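Local coordinates for outer membrane porin protein 32 (Delftia acidovorans, PDB 2FGQ) that forms trimeric, anion-selective channels through the bacterial outer membrane and is seen here with D-malate bound, at residues Val95-Lys100 with Tyr171-Ala177; Glu205-Gly209 with Gly221-Gln225. One frame throughout, in Å; residues are numbered along the deposited sequence.

Overall arrangement
From the N terminus the chain builds the first five strands of a 16-stranded antiparallel barrel, then enters the barrel as a long loop that carries the short helix 96-101. Contact 1 closes when strand 171-179, the eighth, comes up beside that helix: it binds the inward-folded loop to the wall 71 residues later. Contact 2 opens only afterwards and is local, pairing the neighbouring strands 199-213 and 218-230 of one hairpin, whose paired segments 205-209 and 221-225 are separated by 11 residues, so the two follow in series without crossing. Their centres lie 12 Å apart, and they meet where Thr97 OG1 packs 4.0 Å from Glu205 OE2; the helix thus touches both parts of the wall.

Contact 1. Residues Val95-Lys100 with Tyr171-Ala177; sequences VPTSQK and YIGGYVA
A single short helix, 96-100, lies on strand 171-177 with their axes 7.2 Å apart and their directions 38° apart. Val95 is its N-cap residue. The backbones come closest where Thr97 sits over Gly174 (CA-CA 5.5 Å): Gly173 and Gly174 form a side-chain-free hollow in the extended strand, and Thr97 CG2 settles into it, 3.3 Å from Gly174 O. Two inward tyrosines rise at the ends of this hollow. Tyr171 (chi1 t) lies under Val95, whose CG1 is 3.8 Å from the ring centroid in a CH-pi contact, and its OH donates to Thr97 OG1 at 2.7 Å. Tyr175 (chi1 p) stands up beside the helix: Lys100 CB covers one ring face, 3.6 Å from the centroid, and Pro96 CB lies 3.9 Å from Tyr175 CE2. Water bridges Tyr175 OH (3.0 Å) to Gln99 NE2 (2.7 Å). Lys100 NZ passes Ala177 CB at 3.6 Å to reach Asp179 and Ser186. Such packing of an inward-folded loop on the barrel wall is typical of the constriction loop L3 of trimeric porins.

Contact 2. Residues Glu205-Gly209 with Gly221-Gln225; sequences EITLG and GLLQQ
Strands 205-209 and 221-225 run antiparallel, at 170° and with axes 4.7 Å apart, both in extended beta conformation. Ile206 with Gln225 and Leu208 with Leu223 are the hydrogen-bonded pairs, and each has both of its bonds: Ile206 N to Gln225 O at 3.0 Å, Gln225 N to Ile206 O at 2.9 Å, Leu208 N to Leu223 O and Leu223 N to Leu208 O at 2.9 Å each. Between and beyond them stand the non-hydrogen-bonded pairs Thr207-Gln224 and Gly209-Leu222, with CA atoms 4.3 and 4.2 Å apart. Their CA atoms reach carbonyls, mostly of the neighbouring hydrogen-bonded pairs, which so take a CA-H...O contact besides the amide, as with Gln224 CA to Ile206 O at 3.3 Å. This is the alternating pattern of a transmembrane porin barrel: Ile206, Leu208, Leu223 and Gln225 point to the outer surface, while Thr207, Leu222 and Gln224 point inward. Outside, Leu208 CD2 and Leu223 CD1 touch at 4.3 Å, and Gln225 NE2 is bonded to Asn239. Inside, Thr207 OG1 (chi1 m) donates to OE1 of the extended Gln224 (chi1 t, chi2 t) at 2.9 Å. Glu205 OE1 pairs with Arg203 in a salt bridge. Leu222 CD2 leans to within 3.8 Å of Thr207 CG2 and 4.0 Å of Gly209 CA, where a CB on Gly209 would be tight; Leu101 of helix 96-101 packs on Thr207 and Leu222 from the lumen side.

Contact 1. Residues Val95-Lys100 with Tyr171-Ala177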
loop_
_atom_site.group_PDB
_atom_site.type_symbol
_atom_site.label_atom_id
_atom_site.label_comp_id
_atom_site.label_asym_id
_atom_site.label_seq_id
_atom_site.Cartn_x
_atom_site.Cartn_y
_atom_site.Cartn_z
ATOM N N VAL A 95 5.354 -20.814 -5.696
ATOM C CA VAL A 95 5.925 -22.099 -5.268
ATOM C C VAL A 95 6.662 -22.728 -6.465
ATOM O O VAL A 95 6.397 -22.373 -7.593
ATOM C CB VAL A 95 4.842 -23.063 -4.708
ATOM C CG1 VAL A 95 4.228 -22.449 -3.444
ATOM C CG2 VAL A 95 3.780 -23.412 -5.725
ATOM N N PRO A 96 7.629 -23.619 -6.208
ATOM C CA PRO A 96 8.440 -24.132 -7.331
ATOM C C PRO A 96 7.625 -24.804 -8.418
ATOM O O PRO A 96 7.958 -24.663 -9.587
ATOM C CB PRO A 96 9.393 -25.109 -6.646
ATOM C CG PRO A 96 9.468 -24.655 -5.267
ATOM C CD PRO A 96 8.114 -24.120 -4.908
ATOM N N THR A 97 6.574 -25.521 -8.046
ATOM C CA THR A 97 5.768 -26.227 -9.042
ATOM C C THR A 97 5.058 -25.259 -10.001
ATOM O O THR A 97 5.085 -25.475 -11.211
ATOM C CB THR A 97 4.774 -27.167 -8.334
ATOM O OG1 THR A 97 4.185 -26.521 -7.194
ATOM C CG2 THR A 97 5.538 -28.386 -7.805
ATOM N N SER A 98 4.492 -24.169 -9.495
ATOM C CA SER A 98 3.855 -23.216 -10.384
ATOM C C SER A 98 4.877 -22.392 -11.160
ATOM O O SER A 98 4.690 -22.154 -12.354
ATOM C CB SER A 98 2.901 -22.286 -9.636
ATOM O OG SER A 98 3.650 -21.421 -8.813
ATOM N N GLN A 99 5.957 -21.985 -10.498
ATOM C CA GLN A 99 6.998 -21.195 -11.144
ATOM C C GLN A 99 7.508 -21.897 -12.402
ATOM O O GLN A 99 7.642 -21.296 -13.467
ATOM C CB GLN A 99 8.143 -20.882 -10.198
ATOM C CG GLN A 99 9.075 -19.828 -10.795
ATOM C CD GLN A 99 10.174 -19.451 -9.896
ATOM O OE1 GLN A 99 10.098 -18.430 -9.222
ATOM N NE2 GLN A 99 11.234 -20.247 -9.895
ATOM N N LYS A 100 7.739 -23.190 -12.289
ATOM C CA LYS A 100 8.315 -23.907 -13.411
ATOM C C LYS A 100 7.261 -24.330 -14.423
ATOM O O LYS A 100 7.487 -24.222 -15.625
ATOM C CB LYS A 100 9.064 -25.131 -12.892
ATOM C CG LYS A 100 9.937 -25.798 -13.960
ATOM C CD LYS A 100 11.114 -24.933 -14.368
ATOM C CE LYS A 100 12.198 -25.715 -15.100
ATOM N NZ LYS A 100 11.732 -26.175 -16.383
ATOM N N TYR A 171 2.628 -26.219 2.437
ATOM C CA TYR A 171 3.016 -26.646 1.083
ATOM C C TYR A 171 4.252 -27.476 1.173
ATOM O O TYR A 171 5.201 -27.112 1.851
ATOM C CB TYR A 171 3.308 -25.449 0.165
ATOM C CG TYR A 171 3.885 -25.777 -1.187
ATOM C CD1 TYR A 171 5.265 -25.880 -1.367
ATOM C CD2 TYR A 171 3.072 -25.975 -2.281
ATOM C CE1 TYR A 171 5.825 -26.195 -2.599
ATOM C CE2 TYR A 171 3.617 -26.322 -3.539
ATOM C CZ TYR A 171 5.007 -26.433 -3.677
ATOM O OH TYR A 171 5.571 -26.685 -4.902
ATOM N N ILE A 172 4.246 -28.596 0.466
ATOM C CA ILE A 172 5.477 -29.365 0.244
ATOM C C ILE A 172 5.473 -29.771 -1.224
ATOM O O ILE A 172 4.494 -30.325 -1.700
ATOM C CB ILE A 172 5.552 -30.603 1.128
ATOM C CG1 ILE A 172 6.847 -31.384 0.889
ATOM C CG2 ILE A 172 4.416 -31.503 0.889
ATOM C CD1 ILE A 172 8.010 -30.622 1.080
ATOM N N GLY A 173 6.518 -29.470 -1.957
ATOM C CA GLY A 173 6.455 -29.765 -3.372
ATOM C C GLY A 173 7.742 -29.444 -4.069
ATOM O O GLY A 173 8.653 -28.865 -3.511
ATOM N N GLY A 174 7.825 -29.866 -5.317
ATOM C CA GLY A 174 9.009 -29.621 -6.085
ATOM C C GLY A 174 8.878 -30.163 -7.483
ATOM O O GLY A 174 7.853 -30.734 -7.852
ATOM N N TYR A 175 9.944 -29.981 -8.244
ATOM C CA TYR A 175 9.987 -30.464 -9.608
ATOM C C TYR A 175 11.385 -30.921 -9.973
ATOM O O TYR A 175 12.373 -30.520 -9.388
ATOM C CB TYR A 175 9.546 -29.388 -10.611
ATOM C CG TYR A 175 10.466 -28.211 -10.717
ATOM C CD1 TYR A 175 11.605 -28.222 -11.548
ATOM C CD2 TYR A 175 10.190 -27.063 -9.992
ATOM C CE1 TYR A 175 12.451 -27.105 -11.611
ATOM C CE2 TYR A 175 10.988 -25.979 -10.054
ATOM C CZ TYR A 175 12.126 -25.985 -10.825
ATOM O OH TYR A 175 12.857 -24.822 -10.873
ATOM N N VAL A 176 11.415 -31.798 -10.962
ATOM C CA VAL A 176 12.616 -32.106 -11.720
ATOM C C VAL A 176 12.365 -31.736 -13.183
ATOM O O VAL A 176 11.243 -31.821 -13.688
ATOM C CB VAL A 176 13.010 -33.597 -11.580
ATOM C CG1 VAL A 176 13.431 -33.893 -10.160
ATOM C CG2 VAL A 176 11.918 -34.551 -12.061
ATOM N N ALA A 177 13.418 -31.300 -13.857
ATOM C CA ALA A 177 13.307 -30.804 -15.206
ATOM C C ALA A 177 14.592 -30.970 -15.999
ATOM O O ALA A 177 15.676 -31.212 -15.433
ATOM C CB ALA A 177 12.930 -29.363 -15.196
HETATM O O HOH W 1 11.268 -22.421 -11.561
#

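Contact 2. Residues Glu205-Gly209 with Gly221-Gln225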
loop_
_atom_site.group_PDB
_atom_site.type_symbol
_atom_site.label_atom_id
_atom_site.label_comp_id
_atom_site.label_asym_id
_atom_site.label_seq_id
_atom_site.Cartn_x
_atom_site.Cartn_y
_atom_site.Cartn_z
ATOM N N GLU A 205 -1.352 -32.295 -6.335
ATOM C CA GLU A 205 -1.223 -31.831 -7.707
ATOM C C GLU A 205 -0.002 -32.469 -8.346
ATOM O O GLU A 205 1.106 -32.401 -7.824
ATOM C CB GLU A 205 -1.047 -30.325 -7.684
ATOM C CG GLU A 205 -1.068 -29.563 -8.989
ATOM C CD GLU A 205 -0.556 -28.147 -8.769
ATOM O OE1 GLU A 205 -1.418 -27.234 -8.669
ATOM O OE2 GLU A 205 0.704 -27.970 -8.649
ATOM N N ILE A 206 -0.217 -33.083 -9.496
ATOM C CA ILE A 206 0.855 -33.623 -10.311
ATOM C C ILE A 206 0.752 -32.964 -11.681
ATOM O O ILE A 206 -0.332 -32.905 -12.277
ATOM C CB ILE A 206 0.796 -35.155 -10.381
ATOM C CG1 ILE A 206 1.954 -35.669 -11.236
ATOM C CG2 ILE A 206 -0.470 -35.595 -11.000
ATOM C CD1 ILE A 206 2.213 -37.132 -11.110
ATOM N N THR A 207 1.867 -32.467 -12.181
ATOM C CA THR A 207 1.891 -31.680 -13.405
ATOM C C THR A 207 3.070 -32.081 -14.285
ATOM O O THR A 207 4.181 -32.226 -13.796
ATOM C CB THR A 207 2.031 -30.177 -13.077
ATOM O OG1 THR A 207 1.108 -29.811 -12.057
ATOM C CG2 THR A 207 1.662 -29.328 -14.285
ATOM N N LEU A 208 2.818 -32.309 -15.571
ATOM C CA LEU A 208 3.853 -32.619 -16.541
ATOM C C LEU A 208 3.786 -31.622 -17.672
ATOM O O LEU A 208 2.729 -31.420 -18.213
ATOM C CB LEU A 208 3.643 -34.059 -17.059
ATOM C CG LEU A 208 4.688 -34.561 -18.045
ATOM C CD1 LEU A 208 6.034 -34.740 -17.402
ATOM C CD2 LEU A 208 4.221 -35.884 -18.691
ATOM N N GLY A 209 4.906 -30.997 -18.032
ATOM C CA GLY A 209 4.912 -30.052 -19.129
ATOM C C GLY A 209 6.115 -30.287 -20.020
ATOM O O GLY A 209 7.138 -30.777 -19.563
ATOM N N GLY A 221 2.995 -28.181 -24.332
ATOM C CA GLY A 221 1.909 -28.952 -23.762
ATOM C C GLY A 221 2.041 -29.121 -22.243
ATOM O O GLY A 221 3.136 -29.053 -21.664
ATOM N N LEU A 222 0.900 -29.338 -21.592
ATOM C CA LEU A 222 0.841 -29.448 -20.123
ATOM C C LEU A 222 -0.293 -30.459 -19.845
ATOM O O LEU A 222 -1.354 -30.395 -20.476
ATOM C CB LEU A 222 0.456 -28.106 -19.490
ATOM C CG LEU A 222 1.433 -27.068 -18.893
ATOM C CD1 LEU A 222 0.715 -25.781 -18.514
ATOM C CD2 LEU A 222 2.169 -27.567 -17.650
ATOM N N LEU A 223 -0.058 -31.361 -18.902
ATOM C CA LEU A 223 -1.078 -32.232 -18.314
ATOM C C LEU A 223 -1.022 -32.056 -16.806
ATOM O O LEU A 223 0.056 -31.993 -16.234
ATOM C CB LEU A 223 -0.748 -33.693 -18.605
ATOM C CG LEU A 223 -0.507 -34.057 -20.049
ATOM C CD1 LEU A 223 0.131 -35.415 -20.086
ATOM C CD2 LEU A 223 -1.853 -34.034 -20.770
ATOM N N GLN A 224 -2.172 -32.045 -16.150
ATOM C CA GLN A 224 -2.205 -31.871 -14.726
ATOM C C GLN A 224 -3.393 -32.579 -14.120
ATOM O O GLN A 224 -4.490 -32.525 -14.673
ATOM C CB GLN A 224 -2.320 -30.374 -14.358
ATOM C CG GLN A 224 -2.144 -30.065 -12.885
ATOM C CD GLN A 224 -2.181 -28.569 -12.626
ATOM O OE1 GLN A 224 -1.163 -27.972 -12.175
ATOM N NE2 GLN A 224 -3.314 -27.939 -12.925
ATOM N N GLN A 225 -3.162 -33.237 -12.990
ATOM C CA GLN A 225 -4.250 -33.749 -12.155
ATOM C C GLN A 225 -4.179 -33.075 -10.816
ATOM O O GLN A 225 -3.134 -33.093 -10.167
ATOM C CB GLN A 225 -4.189 -35.262 -11.972
ATOM C CG GLN A 225 -5.329 -35.759 -11.133
ATOM C CD GLN A 225 -5.399 -37.268 -11.085
ATOM O OE1 GLN A 225 -4.880 -37.873 -10.158
ATOM N NE2 GLN A 225 -5.998 -37.882 -12.098
#